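Local coordinates for cupin 2, conserved barrel domain protein (PDB 3D82) that is of unknown function but folds as a small cupin barrel and binds a nickel ion in the crystal, at residues Q62-R66 / D67-T71; A26-N29 / D30-F33; N10-F13 / S14-N17. All coordinates share one frame; numbering follows the deposited sequence.

Contact 1 of 3, residues Q62-R66 / D67-T71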
ATOM      1  N   GLN D  62      11.131  13.532  -0.752  1.00 54.09           N
ATOM      2  CA  GLN D  62      11.034  14.420  -1.904  1.00 54.33           C
ATOM      3  C   GLN D  62      11.320  13.552  -3.123  1.00 53.85           C
ATOM      4  O   GLN D  62      12.102  12.610  -3.024  1.00 53.69           O
ATOM      5  CB  GLN D  62      12.070  15.521  -1.846  1.00 54.76           C
ATOM      6  CG  GLN D  62      11.943  16.420  -0.651  1.00 60.30           C
ATOM      7  CD  GLN D  62      13.089  17.397  -0.575  1.00 66.71           C
ATOM      8  OE1 GLN D  62      14.144  17.094   0.020  1.00 68.73           O
ATOM      9  NE2 GLN D  62      12.927  18.549  -1.238  1.00 67.03           N
ATOM     10  N   ILE D  63      10.625  13.802  -4.231  1.00 53.38           N
ATOM     11  CA  ILE D  63      10.933  13.128  -5.501  1.00 52.03           C
ATOM     12  C   ILE D  63      11.148  14.248  -6.505  1.00 51.46           C
ATOM     13  O   ILE D  63      10.233  15.069  -6.741  1.00 51.32           O
ATOM     14  CB  ILE D  63       9.848  12.161  -6.002  1.00 52.67           C
ATOM     15  CG1 ILE D  63       9.466  11.152  -4.904  1.00 54.89           C
ATOM     16  CG2 ILE D  63      10.364  11.422  -7.259  1.00 50.63           C
ATOM     17  CD1 ILE D  63       8.436  10.123  -5.323  1.00 52.04           C
ATOM     18  N   ALA D  64      12.360  14.313  -7.045  1.00 50.22           N
ATOM     19  CA  ALA D  64      12.704  15.317  -8.041  1.00 49.97           C
ATOM     20  C   ALA D  64      12.306  14.797  -9.422  1.00 50.37           C
ATOM     21  O   ALA D  64      12.468  13.602  -9.710  1.00 49.66           O
ATOM     22  CB  ALA D  64      14.179  15.631  -8.010  1.00 47.18           C
ATOM     23  N   PHE D  65      11.721  15.683 -10.231  1.00 49.60           N
ATOM     24  CA  PHE D  65      11.448  15.417 -11.638  1.00 50.07           C
ATOM     25  C   PHE D  65      12.265  16.432 -12.403  1.00 50.20           C
ATOM     26  O   PHE D  65      12.769  17.382 -11.817  1.00 51.11           O
ATOM     27  CB  PHE D  65       9.953  15.480 -11.942  1.00 50.71           C
ATOM     28  CG  PHE D  65       9.174  14.434 -11.211  1.00 51.95           C
ATOM     29  CD1 PHE D  65       8.633  14.700  -9.953  1.00 53.46           C
ATOM     30  CD2 PHE D  65       9.046  13.150 -11.738  1.00 52.13           C
ATOM     31  CE1 PHE D  65       7.935  13.708  -9.245  1.00 51.20           C
ATOM     32  CE2 PHE D  65       8.366  12.140 -11.027  1.00 52.82           C
ATOM     33  CZ  PHE D  65       7.810  12.424  -9.779  1.00 53.20           C
ATOM     34  N   ARG D  66      12.403  16.240 -13.708  1.00 51.22           N
ATOM     35  CA  ARG D  66      13.199  17.161 -14.530  1.00 51.51           C
ATOM     36  C   ARG D  66      12.679  18.596 -14.650  1.00 52.88           C
ATOM     37  O   ARG D  66      13.458  19.499 -14.953  1.00 52.22           O
ATOM     38  CB  ARG D  66      13.418  16.577 -15.922  1.00 51.34           C
ATOM     39  CG  ARG D  66      14.256  15.322 -15.932  1.00 52.07           C
ATOM     40  CD  ARG D  66      15.663  15.584 -15.402  1.00 51.29           C
ATOM     41  NE  ARG D  66      16.535  14.469 -15.657  1.00 48.84           N
ATOM     42  CZ  ARG D  66      17.822  14.421 -15.316  1.00 51.62           C
ATOM     43  NH1 ARG D  66      18.422  15.419 -14.652  1.00 51.94           N
ATOM     44  NH2 ARG D  66      18.511  13.339 -15.635  1.00 46.77           N
ATOM     45  N   ASP D  67      11.384  18.783 -14.412  1.00 54.07           N
ATOM     46  CA  ASP D  67      10.716  20.083 -14.496  1.00 56.11           C
ATOM     47  C   ASP D  67      10.205  20.631 -13.154  1.00 56.56           C
ATOM     48  O   ASP D  67       9.938  21.823 -13.059  1.00 56.31           O
ATOM     49  CB  ASP D  67       9.558  20.010 -15.515  1.00 57.24           C
ATOM     50  CG  ASP D  67       8.501  18.935 -15.177  1.00 61.03           C
ATOM     51  OD1 ASP D  67       8.833  17.896 -14.547  1.00 65.48           O
ATOM     52  OD2 ASP D  67       7.338  19.112 -15.601  1.00 68.54           O
ATOM     53  N   GLN D  68      10.106  19.787 -12.128  1.00 57.44           N
ATOM     54  CA  GLN D  68       9.536  20.166 -10.826  1.00 58.80           C
ATOM     55  C   GLN D  68       9.839  19.122  -9.745  1.00 57.74           C
ATOM     56  O   GLN D  68      10.429  18.079 -10.031  1.00 56.52           O
ATOM     57  CB  GLN D  68       8.013  20.308 -10.973  1.00 58.92           C
ATOM     58  CG  GLN D  68       7.302  19.035 -11.482  1.00 61.72           C
ATOM     59  CD  GLN D  68       5.846  19.284 -11.813  1.00 62.35           C
ATOM     60  OE1 GLN D  68       5.013  19.475 -10.913  1.00 67.83           O
ATOM     61  NE2 GLN D  68       5.519  19.253 -13.110  1.00 65.14           N
ATOM     62  N   ASN D  69       9.454  19.428  -8.511  1.00 57.64           N
ATOM     63  CA  ASN D  69       9.610  18.535  -7.361  1.00 57.61           C
ATOM     64  C   ASN D  69       8.292  18.357  -6.624  1.00 56.68           C
ATOM     65  O   ASN D  69       7.445  19.258  -6.632  1.00 56.52           O
ATOM     66  CB  ASN D  69      10.642  19.094  -6.374  1.00 57.85           C
ATOM     67  CG  ASN D  69      12.082  18.816  -6.796  1.00 64.61           C
ATOM     68  OD1 ASN D  69      12.415  18.834  -7.978  1.00 74.09           O
ATOM     69  ND2 ASN D  69      12.948  18.559  -5.815  1.00 73.10           N
ATOM     70  N   ILE D  70       8.131  17.187  -6.009  1.00 55.27           N
ATOM     71  CA  ILE D  70       7.006  16.892  -5.128  1.00 54.82           C
ATOM     72  C   ILE D  70       7.569  16.463  -3.767  1.00 53.86           C
ATOM     73  O   ILE D  70       8.727  16.072  -3.680  1.00 53.98           O
ATOM     74  CB  ILE D  70       6.027  15.836  -5.711  1.00 54.82           C
ATOM     75  CG1 ILE D  70       6.623  14.423  -5.712  1.00 55.82           C
ATOM     76  CG2 ILE D  70       5.532  16.283  -7.110  1.00 55.58           C
ATOM     77  CD1 ILE D  70       5.690  13.375  -6.266  1.00 56.22           C
ATOM     78  N   THR D  71       6.743  16.592  -2.728  1.00 53.83           N
ATOM     79  CA  THR D  71       7.060  16.190  -1.356  1.00 53.57           C
ATOM     80  C   THR D  71       5.944  15.272  -0.851  1.00 53.48           C
ATOM     81  O   THR D  71       4.778  15.594  -1.023  1.00 54.60           O
ATOM     82  CB  THR D  71       7.179  17.420  -0.434  1.00 53.67           C
ATOM     83  OG1 THR D  71       8.264  18.243  -0.894  1.00 51.02           O
ATOM     84  CG2 THR D  71       7.414  17.021   1.039  1.00 50.89           C
TER
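Phe65 and Ile70 meet on one face of a tight antiparallel hairpin, where the axes of the short strand segments 62-65 and 69-71 approach to 4.8 Å. Ile63 and Ile70 form a hydrogen-bonded pair, bonded in both directions, with Ile63 N to Ile70 O at 3.0 Å. Nearer the turn, Phe65 N donates to Gln68 O at 2.7 Å. The Phe65 side chain can be followed from the backbone outward. Its CB lies 3.3 Å from Gln68 O, and Asp67 OD1 approaches the same carbon from the turn. With CG anti to the carbonyl carbon (chi1 -63°), the ring swings back along the hairpin, presenting its edge to Gln68 O, which lies 3.8 Å from CD1. Further out, CE1 reaches Ile70 CD1 at 3.7 Å, and Ile70 CG1 also lies at that edge. Beyond the hairpin the Phe65 side chain touches Ile80, Val84 and His86, and Met2 of the second subunit. Replacing Phe65 by alanine would probably leave the end of Ile70 without its aromatic neighbour and open a gap beside His86. In the turn, Gln68 NE2 donates to Asp67 OD2 (3.1 Å) from above the carboxylate plane, while Gln68 OE1 accepts from Met2 N of the second subunit. The guanidinium of Arg66 forms a salt bridge with Glu85 and a cation-pi contact with Trp44. The whole is a beta hairpin of the cupin barrel, and Ile63 and Phe65 touch the nickel ligand His86 as second-shell residues.

Contact 2 of 3, residues A26-N29 / D30-F33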
ATOM      1  N   ALA D  26       5.981  -8.801   0.682  1.00 51.45           N
ATOM      2  CA  ALA D  26       4.807  -9.527   0.207  1.00 50.91           C
ATOM      3  C   ALA D  26       4.789  -9.593  -1.298  1.00 52.13           C
ATOM      4  O   ALA D  26       5.490  -8.833  -1.972  1.00 51.79           O
ATOM      5  CB  ALA D  26       3.538  -8.859   0.720  1.00 50.10           C
ATOM      6  N   GLU D  27       3.997 -10.532  -1.802  1.00 52.74           N
ATOM      7  CA  GLU D  27       3.781 -10.718  -3.217  1.00 53.61           C
ATOM      8  C   GLU D  27       2.292 -10.812  -3.513  1.00 51.75           C
ATOM      9  O   GLU D  27       1.569 -11.487  -2.786  1.00 51.68           O
ATOM     10  CB  GLU D  27       4.492 -11.964  -3.700  1.00 53.63           C
ATOM     11  CG  GLU D  27       6.000 -11.798  -3.638  1.00 62.74           C
ATOM     12  CD  GLU D  27       6.728 -12.859  -4.412  1.00 66.80           C
ATOM     13  OE1 GLU D  27       6.596 -14.041  -4.032  1.00 72.73           O
ATOM     14  OE2 GLU D  27       7.424 -12.505  -5.401  1.00 74.64           O
HETATM   15  N   MSE D  28       1.865 -10.103  -4.556  1.00 50.61           N
HETATM   16  CA  MSE D  28       0.483 -10.090  -5.053  1.00 49.41           C
HETATM   17  C   MSE D  28       0.582 -10.378  -6.546  1.00 48.99           C
HETATM   18  O   MSE D  28       1.009  -9.516  -7.303  1.00 48.31           O
HETATM   19  CB  MSE D  28      -0.154  -8.716  -4.825  1.00 49.31           C
HETATM   20  CG  MSE D  28      -1.546  -8.540  -5.447  1.00 50.83           C
HETATM   21 SE   MSE D  28      -2.069  -6.668  -5.367  0.75 50.25          SE
HETATM   22  CE  MSE D  28      -0.707  -5.786  -6.413  1.00 52.76           C
ATOM     23  N   ASN D  29       0.152 -11.563  -6.962  1.00 49.98           N
ATOM     24  CA  ASN D  29       0.296 -12.031  -8.343  1.00 51.12           C
ATOM     25  C   ASN D  29       1.793 -11.855  -8.693  1.00 50.93           C
ATOM     26  O   ASN D  29       2.640 -12.254  -7.895  1.00 51.61           O
ATOM     27  CB  ASN D  29      -0.698 -11.298  -9.296  1.00 50.41           C
ATOM     28  CG  ASN D  29      -2.148 -11.451  -8.876  1.00 51.21           C
ATOM     29  OD1 ASN D  29      -2.581 -12.511  -8.408  1.00 47.58           O
ATOM     30  ND2 ASN D  29      -2.911 -10.379  -9.053  1.00 46.20           N
ATOM     31  N   ASP D  30       2.110 -11.170  -9.790  1.00 51.75           N
ATOM     32  CA  ASP D  30       3.492 -10.902 -10.221  1.00 52.77           C
ATOM     33  C   ASP D  30       4.051  -9.546  -9.732  1.00 53.22           C
ATOM     34  O   ASP D  30       4.977  -9.003 -10.332  1.00 54.24           O
ATOM     35  CB  ASP D  30       3.605 -11.050 -11.759  1.00 53.81           C
ATOM     36  CG  ASP D  30       2.683 -10.095 -12.545  1.00 56.78           C
ATOM     37  OD1 ASP D  30       1.664  -9.620 -11.985  1.00 53.31           O
ATOM     38  OD2 ASP D  30       2.959  -9.869 -13.745  1.00 63.29           O
ATOM     39  N   TYR D  31       3.488  -9.000  -8.652  1.00 52.64           N
ATOM     40  CA  TYR D  31       3.935  -7.743  -8.042  1.00 52.89           C
ATOM     41  C   TYR D  31       4.576  -8.010  -6.680  1.00 53.56           C
ATOM     42  O   TYR D  31       4.319  -9.035  -6.041  1.00 52.61           O
ATOM     43  CB  TYR D  31       2.768  -6.751  -7.904  1.00 53.60           C
ATOM     44  CG  TYR D  31       2.398  -6.081  -9.191  1.00 54.31           C
ATOM     45  CD1 TYR D  31       1.801  -6.801 -10.240  1.00 53.01           C
ATOM     46  CD2 TYR D  31       2.637  -4.704  -9.379  1.00 56.02           C
ATOM     47  CE1 TYR D  31       1.476  -6.163 -11.459  1.00 54.99           C
ATOM     48  CE2 TYR D  31       2.292  -4.063 -10.582  1.00 55.74           C
ATOM     49  CZ  TYR D  31       1.710  -4.792 -11.605  1.00 51.99           C
ATOM     50  OH  TYR D  31       1.409  -4.163 -12.773  1.00 55.10           O
ATOM     51  N   GLN D  32       5.436  -7.088  -6.265  1.00 54.11           N
ATOM     52  CA  GLN D  32       6.119  -7.147  -4.963  1.00 54.17           C
ATOM     53  C   GLN D  32       5.904  -5.851  -4.181  1.00 53.67           C
ATOM     54  O   GLN D  32       5.842  -4.770  -4.778  1.00 54.33           O
ATOM     55  CB  GLN D  32       7.598  -7.383  -5.165  1.00 54.99           C
ATOM     56  CG  GLN D  32       7.921  -8.789  -5.718  1.00 54.28           C
ATOM     57  CD  GLN D  32       9.382  -8.999  -5.963  1.00 56.35           C
ATOM     58  OE1 GLN D  32      10.090  -8.082  -6.385  1.00 58.07           O
ATOM     59  NE2 GLN D  32       9.857 -10.220  -5.712  1.00 52.88           N
ATOM     60  N   PHE D  33       5.746  -5.992  -2.865  1.00 52.13           N
ATOM     61  CA  PHE D  33       5.643  -4.873  -1.917  1.00 51.44           C
ATOM     62  C   PHE D  33       7.014  -4.897  -1.272  1.00 51.33           C
ATOM     63  O   PHE D  33       7.425  -5.937  -0.769  1.00 49.06           O
ATOM     64  CB  PHE D  33       4.554  -5.108  -0.871  1.00 51.08           C
ATOM     65  CG  PHE D  33       3.162  -5.022  -1.433  1.00 50.71           C
ATOM     66  CD1 PHE D  33       2.674  -6.017  -2.279  1.00 49.01           C
ATOM     67  CD2 PHE D  33       2.336  -3.947  -1.111  1.00 52.86           C
ATOM     68  CE1 PHE D  33       1.400  -5.928  -2.833  1.00 52.22           C
ATOM     69  CE2 PHE D  33       1.029  -3.860  -1.643  1.00 53.98           C
ATOM     70  CZ  PHE D  33       0.581  -4.852  -2.523  1.00 49.50           C
TER
HETATM   71  O   HOH W   1       5.388 -11.484  -7.310  1.00 57.76           O
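Ala26 pairs with Phe33 and Met28 with Tyr31 as hydrogen-bonded antiparallel partners, with Glu27 and Gln32 forming the non-hydrogen-bonded pair between them, on strands whose directions differ by 150°. Phe33 N donates to Ala26 O at 3.0 Å, whereas Met28 and Tyr31 are bonded both ways, Tyr31 N to Met28 O being 2.9 Å. On the face carrying the apolar residues, the selenomethionine Met28 lies across both aromatics. Its CB meets the edge of the Phe33 ring, 3.8 Å from CE1, and its SE stands beside the same edge in a Met-aromatic contact. The chain is extended through chi2 and bends at chi3 (61°), bringing CE to within 3.9 Å of Tyr31 CB. The connection is a beta hairpin with a two-residue loop, Asn29-Asp30, forming a type II' turn from Met28 to Tyr31, in which Asn29 takes up a positive phi (52°). On the other face Glu27 and Gln32 run side by side; Gln32 NE2 reaches Glu27 OE2 in a weak hydrogen bond of 3.4 Å, and Glu27 has a further weak, long ion pair with Arg102. A water lies 2.9 Å from Asn29 O and 3.0 Å from Tyr31 O. At the dimer interface Asn29 ND2 is hydrogen-bonded to Thr50 OG1 and to Tyr31 OH, both of the second subunit, and the Tyr31 ring meets Tyr31 of that subunit.

Contact 3 of 3, residues N10-F13 / S14-N17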
ATOM      1  N   ASN D  10       5.974  -1.995  10.909  1.00 52.91           N
ATOM      2  CA  ASN D  10       6.986  -1.660  11.932  0.50 51.90           C
ATOM      3  C   ASN D  10       7.914  -2.845  12.211  1.00 52.40           C
ATOM      4  O   ASN D  10       9.135  -2.652  12.332  1.00 52.92           O
ATOM      5  CB  ASN D  10       6.340  -1.204  13.250  0.50 52.45           C
ATOM      6  CG  ASN D  10       7.366  -0.668  14.268  0.50 49.81           C
ATOM      7  OD1 ASN D  10       8.081   0.284  13.988  0.50 49.53           O
ATOM      8  ND2 ASN D  10       7.417  -1.274  15.445  0.50 48.58           N
ATOM      9  N   ASP D  11       7.334  -4.053  12.331  1.00 51.84           N
ATOM     10  CA  ASP D  11       8.124  -5.240  12.627  0.50 52.04           C
ATOM     11  C   ASP D  11       9.145  -5.507  11.492  1.00 51.42           C
ATOM     12  O   ASP D  11      10.313  -5.796  11.767  1.00 50.48           O
ATOM     13  CB  ASP D  11       7.204  -6.438  12.918  0.50 52.27           C
ATOM     14  CG  ASP D  11       6.287  -6.222  14.160  0.50 54.98           C
ATOM     15  OD1 ASP D  11       6.456  -5.238  14.932  0.50 48.94           O
ATOM     16  OD2 ASP D  11       5.377  -7.058  14.352  0.50 55.59           O
ATOM     17  N   LYS D  12       8.706  -5.350  10.241  1.00 51.45           N
ATOM     18  CA  LYS D  12       9.591  -5.543   9.076  1.00 50.95           C
ATOM     19  C   LYS D  12      10.656  -4.461   8.975  1.00 50.77           C
ATOM     20  O   LYS D  12      11.812  -4.782   8.712  1.00 50.49           O
ATOM     21  CB  LYS D  12       8.784  -5.673   7.778  1.00 50.63           C
ATOM     22  CG  LYS D  12       7.796  -6.851   7.771  1.00 52.36           C
ATOM     23  CD  LYS D  12       8.491  -8.166   7.919  1.00 52.01           C
ATOM     24  CE  LYS D  12       7.562  -9.309   7.713  1.00 57.70           C
ATOM     25  NZ  LYS D  12       8.262 -10.599   8.050  1.00 60.29           N
ATOM     26  N   PHE D  13      10.281  -3.198   9.210  1.00 51.10           N
ATOM     27  CA  PHE D  13      11.268  -2.098   9.233  1.00 51.58           C
ATOM     28  C   PHE D  13      12.341  -2.273  10.320  1.00 51.83           C
ATOM     29  O   PHE D  13      13.495  -1.886  10.108  1.00 51.89           O
ATOM     30  CB  PHE D  13      10.619  -0.713   9.403  1.00 52.10           C
ATOM     31  CG  PHE D  13      10.039  -0.147   8.146  1.00 49.86           C
ATOM     32  CD1 PHE D  13      10.875   0.185   7.069  1.00 51.16           C
ATOM     33  CD2 PHE D  13       8.680   0.139   8.057  1.00 49.07           C
ATOM     34  CE1 PHE D  13      10.338   0.729   5.882  1.00 48.88           C
ATOM     35  CE2 PHE D  13       8.129   0.693   6.902  1.00 49.26           C
ATOM     36  CZ  PHE D  13       8.951   0.987   5.808  1.00 51.22           C
ATOM     37  N   SER D  14      11.983  -2.867  11.459  1.00 52.78           N
ATOM     38  CA  SER D  14      12.974  -3.097  12.528  1.00 52.82           C
ATOM     39  C   SER D  14      14.017  -4.199  12.206  1.00 53.29           C
ATOM     40  O   SER D  14      15.065  -4.238  12.855  1.00 53.45           O
ATOM     41  CB  SER D  14      12.292  -3.385  13.870  1.00 53.82           C
ATOM     42  OG  SER D  14      11.626  -4.628  13.835  1.00 56.27           O
ATOM     43  N   LEU D  15      13.751  -5.063  11.216  1.00 53.48           N
ATOM     44  CA  LEU D  15      14.695  -6.131  10.823  1.00 53.73           C
ATOM     45  C   LEU D  15      15.961  -5.649  10.090  1.00 54.84           C
ATOM     46  O   LEU D  15      16.910  -6.437   9.927  1.00 55.63           O
ATOM     47  CB  LEU D  15      13.994  -7.183   9.942  1.00 53.68           C
ATOM     48  CG  LEU D  15      12.897  -8.031  10.586  1.00 56.39           C
ATOM     49  CD1 LEU D  15      12.163  -8.870   9.551  1.00 50.13           C
ATOM     50  CD2 LEU D  15      13.503  -8.923  11.704  1.00 52.17           C
ATOM     51  N   PHE D  16      15.986  -4.399   9.617  1.00 54.22           N
ATOM     52  CA  PHE D  16      17.155  -3.898   8.894  1.00 53.53           C
ATOM     53  C   PHE D  16      17.371  -2.398   9.066  1.00 53.82           C
ATOM     54  O   PHE D  16      16.415  -1.637   9.265  1.00 54.19           O
ATOM     55  CB  PHE D  16      17.008  -4.241   7.405  1.00 52.82           C
ATOM     56  CG  PHE D  16      15.898  -3.494   6.713  1.00 51.32           C
ATOM     57  CD1 PHE D  16      14.588  -3.975   6.735  1.00 51.66           C
ATOM     58  CD2 PHE D  16      16.165  -2.296   6.026  1.00 50.82           C
ATOM     59  CE1 PHE D  16      13.566  -3.266   6.101  1.00 50.02           C
ATOM     60  CE2 PHE D  16      15.155  -1.587   5.387  1.00 48.98           C
ATOM     61  CZ  PHE D  16      13.859  -2.068   5.412  1.00 49.99           C
ATOM     62  N   ASN D  17      18.640  -1.997   9.007  1.00 54.00           N
ATOM     63  CA  ASN D  17      19.032  -0.596   9.036  1.00 54.14           C
ATOM     64  C   ASN D  17      19.704  -0.128   7.747  1.00 53.24           C
ATOM     65  O   ASN D  17      19.860   1.076   7.574  1.00 53.99           O
ATOM     66  CB  ASN D  17      19.907  -0.328  10.264  1.00 55.06           C
ATOM     67  CG  ASN D  17      19.109  -0.397  11.577  1.00 60.07           C
ATOM     68  OD1 ASN D  17      17.907  -0.085  11.620  1.00 67.10           O
ATOM     69  ND2 ASN D  17      19.779  -0.784  12.647  1.00 63.00           N
TER
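Phe13 and Phe16 lie side by side and point the same way, one ring from the last turn of helix 9-14 and one from the loop that follows. Their nearest approach is oblique, between Phe13 CD1 and Phe16 CZ at 4.1 Å. The Phe16 side chain owes this position to its first torsion: CG sits between the backbone N and the carbonyl carbon (chi1 68°), which folds the ring back toward the carbonyls of Lys12 and Phe13. There one face receives Phe13 O, displaced toward the rim of the ring, and CE1 lies 3.5 Å from Lys12 O. Lys12 of the helix and Leu15 just beyond it also lie side by side. They too point the same way, touching through Lys12 CD and Leu15 CD1, while Leu15 CB rests 3.5 Å from Lys12 O.

Backbone bonds show how the helical winding tightens here. Ser14 N donates to Asn10 O at 3.0 Å, the spacing of an alpha helix, but Leu15 N turns to Lys12 O, three residues back, at 3.2 Å. Asn10 and Asp11 are each modelled in two conformers, and the bonds to them are described for one. Ser14 OG, placed between its own backbone N and carbonyl carbon (chi1 68°), donates to Asp11 O over 2.7 Å. Phe13 O and Phe16 O come within 3.0 Å of each other, two acceptors whose closeness is probably eased by Lys37 NZ, which is hydrogen-bonded to both. The same lysine makes a cation-pi contact with the Phe16 ring, tying the departing chain to strand 31-39. Lys12 packs on Ile25 of strand 23-28 and on Leu35 of strand 31-39, which Phe13 also touches, while Phe16 rests on Arg23.

In the fold
From the N terminus the chain first meets contact 3, where helix 9-14 gives way to the loop leading into strand 23-28. Contact 2 follows, closing the hairpin between strands 23-28 and 31-39 at one margin of the five-stranded sheet; the helix of contact 3 lies against these same two strands. Well beyond comes contact 1, which closes the hairpin of strands 60-65 and 69-73 in the three-stranded sheet. The contacts stand in series, none nesting in or crossing another. Contacts 1 and 2, with centres about 27 Å apart on opposite sides of the chain's centre, both reach the second subunit, whereas contact 3 touches no other chain of the assembly.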